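Local coordinates for 3-keto-5-aminohexanoate cleavage protein (PDB 3LOT) that probably cleaves 3-keto-5-aminohexanoate, as a zinc-binding enzyme of the TIM-barrel family of beta-keto acid cleavage enzymes, at residues E281-V284 against R285-K288; T62-V65 against E66-R69; E138-Y141 against L142-R146; V216-M219 against K220-A223. All coordinates share one frame; numbering follows the deposited sequence. Where two conformers were deposited one is given.

Contact 1: residues E281-V284 against R285-K288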
loop_
_atom_site.group_PDB
_atom_site.type_symbol
_atom_site.label_atom_id
_atom_site.label_comp_id
_atom_site.label_asym_id
_atom_site.label_seq_id
_atom_site.Cartn_x
_atom_site.Cartn_y
_atom_site.Cartn_z
ATOM N N GLU D 281 -12.183 -25.257 16.316
ATOM C CA GLU D 281 -11.230 -26.355 16.097
ATOM C C GLU D 281 -10.412 -26.156 14.830
ATOM O O GLU D 281 -9.212 -26.383 14.838
ATOM C CB GLU D 281 -11.940 -27.703 16.038
ATOM C CG GLU D 281 -12.593 -28.022 17.342
ATOM C CD GLU D 281 -13.634 -29.152 17.304
ATOM O OE1 GLU D 281 -14.061 -29.627 16.228
ATOM O OE2 GLU D 281 -14.004 -29.584 18.413
ATOM N N LYS D 282 -11.072 -25.731 13.761
ATOM C CA LYS D 282 -10.387 -25.436 12.473
ATOM C C LYS D 282 -9.341 -24.326 12.593
ATOM O O LYS D 282 -8.197 -24.469 12.128
ATOM C CB LYS D 282 -11.411 -25.057 11.417
ATOM C CG LYS D 282 -10.828 -24.756 10.030
ATOM C CD LYS D 282 -11.975 -24.678 9.033
ATOM C CE LYS D 282 -11.504 -24.689 7.611
ATOM N NZ LYS D 282 -11.047 -26.045 7.275
HETATM N N MSE D 283 -9.721 -23.234 13.243
HETATM C CA MSE D 283 -8.838 -22.097 13.310
HETATM C C MSE D 283 -7.661 -22.471 14.209
HETATM O O MSE D 283 -6.530 -22.093 13.910
HETATM C CB MSE D 283 -9.569 -20.855 13.820
HETATM C CG MSE D 283 -8.723 -19.578 13.785
HETATM SE SE MSE D 283 -8.249 -19.082 11.923
HETATM C CE MSE D 283 -6.514 -18.916 12.284
ATOM N N VAL D 284 -7.909 -23.255 15.263
ATOM C CA VAL D 284 -6.830 -23.748 16.163
ATOM C C VAL D 284 -5.854 -24.663 15.433
ATOM O O VAL D 284 -4.638 -24.544 15.612
ATOM C CB VAL D 284 -7.370 -24.401 17.458
ATOM C CG1 VAL D 284 -6.242 -25.089 18.276
ATOM C CG2 VAL D 284 -8.101 -23.321 18.352
ATOM N N ARG D 285 -6.366 -25.523 14.550
ATOM C CA ARG D 285 -5.484 -26.316 13.705
ATOM C C ARG D 285 -4.565 -25.431 12.864
ATOM O O ARG D 285 -3.372 -25.721 12.758
ATOM C CB ARG D 285 -6.293 -27.254 12.815
ATOM C CG ARG D 285 -6.876 -28.448 13.580
ATOM C CD ARG D 285 -7.321 -29.539 12.630
ATOM N NE ARG D 285 -8.394 -29.099 11.745
ATOM C CZ ARG D 285 -9.701 -29.134 12.031
ATOM N NH1 ARG D 285 -10.155 -29.579 13.192
ATOM N NH2 ARG D 285 -10.575 -28.707 11.140
ATOM N N ILE D 286 -5.103 -24.353 12.283
ATOM C CA ILE D 286 -4.302 -23.483 11.418
ATOM C C ILE D 286 -3.285 -22.716 12.278
ATOM O O ILE D 286 -2.109 -22.625 11.945
ATOM C CB ILE D 286 -5.242 -22.489 10.650
ATOM C CG1 ILE D 286 -6.131 -23.271 9.654
ATOM C CG2 ILE D 286 -4.438 -21.385 9.949
ATOM C CD1 ILE D 286 -7.289 -22.392 9.083
ATOM N N VAL D 287 -3.735 -22.178 13.402
ATOM C CA VAL D 287 -2.838 -21.472 14.301
ATOM C C VAL D 287 -1.651 -22.394 14.645
ATOM O O VAL D 287 -0.518 -21.969 14.670
ATOM C CB VAL D 287 -3.581 -21.030 15.597
ATOM C CG1 VAL D 287 -2.616 -20.718 16.746
ATOM C CG2 VAL D 287 -4.503 -19.831 15.295
ATOM N N LYS D 288 -1.914 -23.666 14.905
ATOM C CA LYS D 288 -0.853 -24.572 15.291
ATOM C C LYS D 288 0.077 -24.943 14.136
ATOM O O LYS D 288 1.289 -25.094 14.352
ATOM C CB LYS D 288 -1.432 -25.820 15.974
ATOM C CG LYS D 288 -1.953 -25.536 17.380
ATOM C CD LYS D 288 -2.619 -26.799 17.970
ATOM C CE LYS D 288 -3.190 -26.580 19.382
ATOM N NZ LYS D 288 -3.969 -27.796 19.771
HETATM O O HOH W 1 -12.819 -30.281 14.122
#

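Contact 2: residues T62-V65 against E66-R69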
loop_
_atom_site.group_PDB
_atom_site.type_symbol
_atom_site.label_atom_id
_atom_site.label_comp_id
_atom_site.label_asym_id
_atom_site.label_seq_id
_atom_site.Cartn_x
_atom_site.Cartn_y
_atom_site.Cartn_z
ATOM N N THR D 62 -32.430 -9.364 21.165
ATOM C CA THR D 62 -32.917 -8.540 22.264
ATOM C C THR D 62 -31.757 -7.958 23.070
ATOM O O THR D 62 -30.698 -8.596 23.192
ATOM C CB THR D 62 -33.788 -9.361 23.231
ATOM O OG1 THR D 62 -34.105 -8.537 24.347
ATOM C CG2 THR D 62 -33.035 -10.594 23.745
ATOM N N THR D 63 -31.956 -6.757 23.626
ATOM C CA THR D 63 -30.968 -6.140 24.501
ATOM C C THR D 63 -31.223 -6.480 25.978
ATOM O O THR D 63 -30.412 -6.135 26.815
ATOM C CB THR D 63 -30.988 -4.633 24.340
ATOM O OG1 THR D 63 -32.314 -4.177 24.589
ATOM C CG2 THR D 63 -30.586 -4.224 22.907
ATOM N N ASP D 64 -32.334 -7.160 26.276
ATOM C CA ASP D 64 -32.768 -7.477 27.647
ATOM C C ASP D 64 -31.610 -7.915 28.570
ATOM O O ASP D 64 -31.048 -8.981 28.412
ATOM C CB ASP D 64 -33.866 -8.534 27.577
ATOM C CG ASP D 64 -34.429 -8.943 28.950
ATOM O OD1 ASP D 64 -33.936 -8.581 30.039
ATOM O OD2 ASP D 64 -35.435 -9.671 28.922
ATOM N N VAL D 65 -31.241 -7.067 29.528
ATOM C CA VAL D 65 -30.073 -7.347 30.362
ATOM C C VAL D 65 -30.296 -8.551 31.279
ATOM O O VAL D 65 -29.335 -9.183 31.705
ATOM C CB VAL D 65 -29.583 -6.112 31.201
ATOM C CG1 VAL D 65 -29.203 -4.944 30.286
ATOM C CG2 VAL D 65 -30.621 -5.706 32.235
ATOM N N GLU D 66 -31.545 -8.883 31.597
ATOM C CA GLU D 66 -31.784 -10.110 32.351
ATOM C C GLU D 66 -31.457 -11.379 31.574
ATOM O O GLU D 66 -31.028 -12.377 32.185
ATOM C CB GLU D 66 -33.185 -10.170 32.927
ATOM C CG GLU D 66 -33.393 -9.171 34.115
ATOM C CD GLU D 66 -32.098 -8.616 34.788
ATOM O OE1 GLU D 66 -31.225 -9.405 35.254
ATOM O OE2 GLU D 66 -31.994 -7.357 34.880
ATOM N N VAL D 67 -31.596 -11.316 30.253
ATOM C CA VAL D 67 -31.215 -12.442 29.400
ATOM C C VAL D 67 -29.694 -12.522 29.300
ATOM O O VAL D 67 -29.076 -13.588 29.481
ATOM C CB VAL D 67 -31.891 -12.354 27.987
ATOM C CG1 VAL D 67 -31.471 -13.527 27.096
ATOM C CG2 VAL D 67 -33.463 -12.323 28.146
ATOM N N PHE D 68 -29.068 -11.392 29.038
ATOM C CA PHE D 68 -27.614 -11.328 29.266
ATOM C C PHE D 68 -27.161 -11.856 30.617
ATOM O O PHE D 68 -26.171 -12.596 30.699
ATOM C CB PHE D 68 -27.093 -9.913 29.115
ATOM C CG PHE D 68 -26.883 -9.512 27.702
ATOM C CD1 PHE D 68 -25.766 -9.968 27.009
ATOM C CD2 PHE D 68 -27.781 -8.674 27.067
ATOM C CE1 PHE D 68 -25.531 -9.598 25.704
ATOM C CE2 PHE D 68 -27.567 -8.282 25.770
ATOM C CZ PHE D 68 -26.431 -8.748 25.069
ATOM N N ARG D 69 -27.843 -11.446 31.676
ATOM C CA ARG D 69 -27.384 -11.805 33.019
ATOM C C ARG D 69 -27.420 -13.326 33.169
ATOM O O ARG D 69 -26.456 -13.936 33.667
ATOM C CB ARG D 69 -28.173 -11.115 34.115
ATOM C CG ARG D 69 -27.512 -11.319 35.491
ATOM C CD ARG D 69 -28.282 -10.720 36.606
ATOM N NE ARG D 69 -28.766 -9.372 36.330
ATOM C CZ ARG D 69 -28.051 -8.259 36.456
ATOM N NH1 ARG D 69 -26.766 -8.293 36.828
ATOM N NH2 ARG D 69 -28.626 -7.084 36.200
#

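Contact 3: residues E138-Y141 against L142-R146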
loop_
_atom_site.group_PDB
_atom_site.type_symbol
_atom_site.label_atom_id
_atom_site.label_comp_id
_atom_site.label_asym_id
_atom_site.label_seq_id
_atom_site.Cartn_x
_atom_site.Cartn_y
_atom_site.Cartn_z
ATOM N N GLU D 138 -38.341 -12.234 10.753
ATOM C CA GLU D 138 -37.062 -12.412 10.049
ATOM C C GLU D 138 -36.973 -11.560 8.770
ATOM O O GLU D 138 -36.095 -10.730 8.669
ATOM C CB GLU D 138 -36.803 -13.899 9.746
ATOM C CG GLU D 138 -36.580 -14.772 10.999
ATOM C CD GLU D 138 -36.304 -16.231 10.640
ATOM O OE1 GLU D 138 -35.172 -16.577 10.242
ATOM O OE2 GLU D 138 -37.243 -17.025 10.731
ATOM N N PRO D 139 -37.904 -11.723 7.806
ATOM C CA PRO D 139 -37.727 -10.918 6.601
ATOM C C PRO D 139 -37.994 -9.428 6.868
ATOM O O PRO D 139 -37.402 -8.549 6.234
ATOM C CB PRO D 139 -38.751 -11.502 5.633
ATOM C CG PRO D 139 -39.789 -12.135 6.491
ATOM C CD PRO D 139 -39.021 -12.673 7.664
ATOM N N GLU D 140 -38.868 -9.132 7.798
ATOM C CA GLU D 140 -39.068 -7.755 8.219
ATOM C C GLU D 140 -37.767 -7.099 8.748
ATOM O O GLU D 140 -37.397 -5.978 8.341
ATOM C CB GLU D 140 -40.140 -7.706 9.276
ATOM C CG GLU D 140 -40.317 -6.303 9.821
ATOM C CD GLU D 140 -41.701 -6.057 10.410
ATOM O OE1 GLU D 140 -42.411 -7.058 10.684
ATOM O OE2 GLU D 140 -42.069 -4.857 10.590
ATOM N N TYR D 141 -37.075 -7.804 9.626
ATOM C CA TYR D 141 -35.793 -7.354 10.144
ATOM C C TYR D 141 -34.770 -7.088 9.038
ATOM O O TYR D 141 -34.105 -6.040 8.996
ATOM C CB TYR D 141 -35.250 -8.394 11.123
ATOM C CG TYR D 141 -33.826 -8.180 11.523
ATOM C CD1 TYR D 141 -33.435 -7.029 12.211
ATOM C CD2 TYR D 141 -32.865 -9.123 11.219
ATOM C CE1 TYR D 141 -32.102 -6.834 12.589
ATOM C CE2 TYR D 141 -31.544 -8.943 11.579
ATOM C CZ TYR D 141 -31.163 -7.802 12.260
ATOM O OH TYR D 141 -29.836 -7.648 12.606
ATOM N N LEU D 142 -34.644 -8.035 8.126
ATOM C CA LEU D 142 -33.657 -7.917 7.079
ATOM C C LEU D 142 -33.976 -6.688 6.170
ATOM O O LEU D 142 -33.084 -5.896 5.853
ATOM C CB LEU D 142 -33.602 -9.220 6.264
ATOM C CG LEU D 142 -33.228 -10.528 6.988
ATOM C CD1 LEU D 142 -33.320 -11.668 5.971
ATOM C CD2 LEU D 142 -31.823 -10.457 7.629
ATOM N N GLU D 143 -35.239 -6.544 5.777
ATOM C CA GLU D 143 -35.685 -5.387 4.992
ATOM C C GLU D 143 -35.435 -4.053 5.670
ATOM O O GLU D 143 -35.011 -3.088 5.020
ATOM C CB GLU D 143 -37.172 -5.483 4.686
ATOM C CG GLU D 143 -37.734 -4.295 3.896
ATOM C CD GLU D 143 -36.951 -3.956 2.606
ATOM O OE1 GLU D 143 -36.362 -4.864 1.954
ATOM O OE2 GLU D 143 -36.900 -2.742 2.273
HETATM N N MSE D 144 -35.727 -3.991 6.971
HETATM C CA MSE D 144 -35.561 -2.754 7.692
HETATM C C MSE D 144 -34.150 -2.269 7.797
HETATM O O MSE D 144 -33.942 -1.053 7.861
HETATM C CB MSE D 144 -36.244 -2.822 9.049
HETATM C CG MSE D 144 -37.732 -2.659 8.816
HETATM SE SE MSE D 144 -38.782 -2.913 10.387
HETATM C CE MSE D 144 -40.658 -2.925 9.672
ATOM N N THR D 145 -33.166 -3.168 7.765
ATOM C CA THR D 145 -31.754 -2.703 7.709
ATOM C C THR D 145 -31.382 -1.834 6.462
ATOM O O THR D 145 -30.326 -1.124 6.457
ATOM C CB THR D 145 -30.745 -3.878 7.871
ATOM O OG1 THR D 145 -30.738 -4.719 6.688
ATOM C CG2 THR D 145 -31.118 -4.706 9.141
ATOM N N ARG D 146 -32.220 -1.868 5.425
ATOM C CA ARG D 146 -32.008 -1.009 4.243
ATOM C C ARG D 146 -32.063 0.479 4.623
ATOM O O ARG D 146 -31.479 1.338 3.927
ATOM C CB ARG D 146 -33.043 -1.303 3.173
ATOM C CG ARG D 146 -32.789 -0.750 1.770
ATOM C CD ARG D 146 -34.074 -0.758 0.908
ATOM N NE ARG D 146 -34.567 -2.118 0.700
ATOM C CZ ARG D 146 -34.252 -2.931 -0.317
ATOM N NH1 ARG D 146 -33.498 -2.532 -1.347
ATOM N NH2 ARG D 146 -34.744 -4.168 -0.338
#

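Contact 4: residues V216-M219 against K220-A223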
loop_
_atom_site.group_PDB
_atom_site.type_symbol
_atom_site.label_atom_id
_atom_site.label_comp_id
_atom_site.label_asym_id
_atom_site.label_seq_id
_atom_site.Cartn_x
_atom_site.Cartn_y
_atom_site.Cartn_z
ATOM N N VAL D 216 -7.483 -5.399 4.614
ATOM C CA VAL D 216 -6.962 -5.819 5.906
ATOM C C VAL D 216 -5.619 -5.114 6.181
ATOM O O VAL D 216 -5.431 -4.483 7.222
ATOM C CB VAL D 216 -6.842 -7.356 5.991
ATOM C CG1 VAL D 216 -6.168 -7.739 7.315
ATOM C CG2 VAL D 216 -8.235 -7.982 5.822
ATOM N N LEU D 217 -4.721 -5.152 5.211
ATOM C CA LEU D 217 -3.403 -4.554 5.416
ATOM C C LEU D 217 -3.506 -3.066 5.699
ATOM O O LEU D 217 -2.837 -2.551 6.630
ATOM C CB LEU D 217 -2.479 -4.828 4.243
ATOM C CG LEU D 217 -1.022 -4.418 4.493
ATOM C CD1 LEU D 217 -0.342 -5.226 5.671
ATOM C CD2 LEU D 217 -0.274 -4.583 3.184
ATOM N N PHE D 218 -4.359 -2.389 4.924
ATOM C CA PHE D 218 -4.508 -0.947 5.058
ATOM C C PHE D 218 -5.108 -0.552 6.425
ATOM O O PHE D 218 -4.674 0.437 7.003
ATOM C CB PHE D 218 -5.267 -0.341 3.872
ATOM C CG PHE D 218 -5.057 1.127 3.735
ATOM C CD1 PHE D 218 -3.869 1.618 3.241
ATOM C CD2 PHE D 218 -6.014 2.021 4.169
ATOM C CE1 PHE D 218 -3.646 2.978 3.147
ATOM C CE2 PHE D 218 -5.786 3.389 4.105
ATOM C CZ PHE D 218 -4.611 3.866 3.586
HETATM N N MSE D 219 -6.058 -1.342 6.953
HETATM C CA MSE D 219 -6.636 -1.099 8.263
HETATM C C MSE D 219 -5.522 -1.140 9.300
HETATM O O MSE D 219 -5.365 -0.211 10.077
HETATM C CB MSE D 219 -7.732 -2.134 8.618
HETATM C CG MSE D 219 -9.002 -2.059 7.803
HETATM SE SE MSE D 219 -10.250 -0.737 8.470
HETATM C CE MSE D 219 -11.125 -1.760 9.914
ATOM N N LYS D 220 -4.729 -2.203 9.292
ATOM C CA LYS D 220 -3.727 -2.394 10.328
ATOM C C LYS D 220 -2.665 -1.307 10.235
ATOM O O LYS D 220 -2.258 -0.754 11.248
ATOM C CB LYS D 220 -3.116 -3.819 10.254
ATOM C CG LYS D 220 -2.059 -4.122 11.358
ATOM C CD LYS D 220 -0.660 -3.884 10.927
ATOM C CE LYS D 220 0.349 -4.361 12.018
ATOM N NZ LYS D 220 1.753 -4.195 11.579
ATOM N N GLN D 221 -2.219 -1.013 9.021
ATOM C CA GLN D 221 -1.216 0.056 8.793
ATOM C C GLN D 221 -1.740 1.428 9.208
ATOM O O GLN D 221 -0.983 2.265 9.714
ATOM C CB GLN D 221 -0.791 0.097 7.336
ATOM C CG GLN D 221 0.010 -1.092 6.901
ATOM C CD GLN D 221 0.278 -1.066 5.388
ATOM O OE1 GLN D 221 -0.477 -0.438 4.632
ATOM N NE2 GLN D 221 1.348 -1.784 4.932
ATOM N N THR D 222 -3.041 1.665 9.032
ATOM C CA THR D 222 -3.628 2.930 9.500
ATOM C C THR D 222 -3.551 3.024 11.024
ATOM O O THR D 222 -3.192 4.065 11.579
ATOM C CB THR D 222 -5.086 3.114 8.997
ATOM O OG1 THR D 222 -5.087 3.064 7.573
ATOM C CG2 THR D 222 -5.693 4.440 9.482
ATOM N N ALA D 223 -3.901 1.940 11.705
ATOM C CA ALA D 223 -3.801 1.894 13.174
ATOM C C ALA D 223 -2.345 2.097 13.652
ATOM O O ALA D 223 -2.086 2.875 14.589
ATOM C CB ALA D 223 -4.387 0.565 13.718
#

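Contact 1: residues E281-V284 against R285-K288
Arg285 reaches back along its own helix to Glu281 and Lys282, and its backbone N donates to Glu281 O at 3.0 Å. A bend at chi3 (-63°) lays the guanidinium over the preceding turn, with one face above Glu281 O and Lys282 CA. At the edge, in plane, NH1 donates to a water 2.9 Å away, and the water in turn donates a hydrogen bond to Glu281 OE1, linking two opposite charges that do not touch. A carboxylate from another chain is the stronger partner: Glu289 of the second subunit forms salt bridges with both Arg285 NE and Lys282 NZ. The long, cationic chains of these two residues suit such an interface.

Ile286 continues the helix with N bonded to Lys282 O at 3.1 Å, while its CG2 lies 4.0 Å from Met283 CE. Next comes Val287, whose N meets Met283 O at 2.8 Å in a nearly straight bond (169°). Val287 CG2 is 3.7 Å from that same Met283 CE. Met283, a selenomethionine, is bent at both chi2 and chi3, which brings CE to Ile286 and Val287; the side chain crosses both at about a right angle and also packs against strand 256-259. Finally, Lys288 N donates to Val284 O at 2.9 Å, and its extended chain runs alongside Val284, with Lys288 CE 3.6 Å from Val284 CG1. Both residues also touch Pro294.

Apolar residues turned to the protein and charged ones to solvent or a neighbouring subunit mark an amphipathic outer helix of a TIM barrel.

Contact 2: residues T62-V65 against E66-R69
Phe68 N donates to Asp64 O at 3.2 Å and Arg69 N to Val65 O at 2.7 Å, closing the first turn of helix 65-78, while Val67 N adds a weak bond to Asp64 O. Asp64 is the N-cap: with CG anti to the backbone N (chi1 -179°), OD1 accepts from Glu66 N at 2.9 Å, met from above the carboxylate plane. A short acidic side chain suits this place, where amide hydrogens begin a helix. Its other oxygen, OD2, lies 3.4 Å from Val67 CG2. Leucine in place of Asp64 would probably leave Glu66 N without its capping acceptor and fray the start of the helix. Just before it, Thr62 OG1 accepts from Asp64 N at 3.0 Å, an ST turn that leads the chain into the cap.

Phe68 sets its ring edge toward Thr63 O, which lies in the ring plane 3.7 Å from CD2. Within the helix Arg69 NE bonds to the syn lone pair of Glu66 OE1 at 2.7 Å, a salt bridge nearly in the guanidinium plane, while NH1 bonds to Ala106 O.

This N-capped helix start follows short strand 61-62, antiparallel to barrel strand 48-54, which carries zinc ligands His50 and His52; the Phe68 side chain comes within about 5 Å of that of His52.

Contact 3: residues E138-Y141 against L142-R146
Leu142 N donates to Glu138 O at 3.1 Å, one of four consecutive i to i+4 backbone bonds. The last, from Thr145 N to Tyr141 O, is longer at 3.3 Å. A side chain adds to these backbone bonds: Thr145 OG1, placed between the backbone N and the carbonyl carbon (chi1 71°), donates to Leu142 O, three residues back, at 2.8 Å. Ile123 N also bonds to that hydroxyl, so this buried polar atom has two partners. A threonine fits because its methyl serves as well, CG2 lying over one face of the Tyr141 ring, 4.2 Å from CE1.

The charged contact is side-on. Glu143 OE1 takes Arg146 NH2 on its syn lone pair at 2.9 Å, and Glu143 OE2 takes NE at the same length, tilted somewhat out of plane. These two bonds hold the guanidinium against rotation while NH1 makes a salt bridge with Glu158 of the third subunit. With an alanine here instead of Glu143, Arg146 would probably be free to turn and less well aimed at that neighbouring carboxylate.

Apolar packing is lighter: Leu142 CD2 lies 4.0 Å from Tyr141 CD2, and Leu142 also touches Ile123.

Helix 137-144 falls in the connection between strands 119-120 and 149-150, which pair antiparallel in a two-stranded sheet. The buried Tyr141 has its OH bonded to Thr92 OG1 and its side chain about 10 Å from the zinc, whereas Arg146 reaches a neighbouring subunit.

Contact 4: residues V216-M219 against K220-A223
Phe218 O is gripped twice by Thr222, at 2.9 Å by the backbone N and at 2.7 Å by OG1, the two donors arriving from opposite faces of the carbonyl plane. The hydroxyl can do this because it stands beside its own backbone N (chi1 -58°), facing back to the preceding turn. Threonine thus satisfies its polar atom inside the buried helix, and OG1 also sits over one face of the Phe218 ring, 3.6 Å from CE2. That flat, apolar ring suits a subunit boundary, where it stacks on Phe218 of the third subunit.

One residue earlier, Gln221 N bonds to Leu217 O at 2.9 Å, nearly straight (168°). The Gln221 chain is extended, so its amide reaches back across Leu217, with Gln221 NE2 3.6 Å from Leu217 CG. There NE2 donates to Glu214 of the second subunit, and Leu217 packs on its own counterpart in that chain; amide and leucine therefore serve one interface. Lys220 N bonds to Val216 O at 3.2 Å, and its side chain bends at chi2 and ends in a salt bridge with Asp224.

Helix 213-226 joins strands 197-203 and 232-238 in a beta-alpha-beta unit. Val216 touches both strands, Met219 (a selenomethionine) lies on Phe201 and His203, and the Lys220 side chain touches Phe201, Tyr232 and Trp234. Helix 178-189 meets Phe218, Met219 and Thr222.

Overall arrangement
Following the chain, contact 2 comes first, then contact 3, contact 4 and contact 1. All are in series, and none nests or crosses, because each joins adjoining segments and encloses no longer loop. Contact 2 closes the turn from strand 61-62 into helix 65-78, while contacts 4 and 1 each stay within one helix, and contact 3 runs along helix 137-144 to its C-terminal end. Contacts 2 and 3 lie near the zinc-bearing side, their nearest atoms about 9 Å apart. Contact 1 stands on the opposite side of the chain's centre from contact 2, as does contact 4. Contacts 1 and 4 both meet the second subunit, and contacts 3 and 4 the third, tying the barrel's periphery into the four-chain assembly.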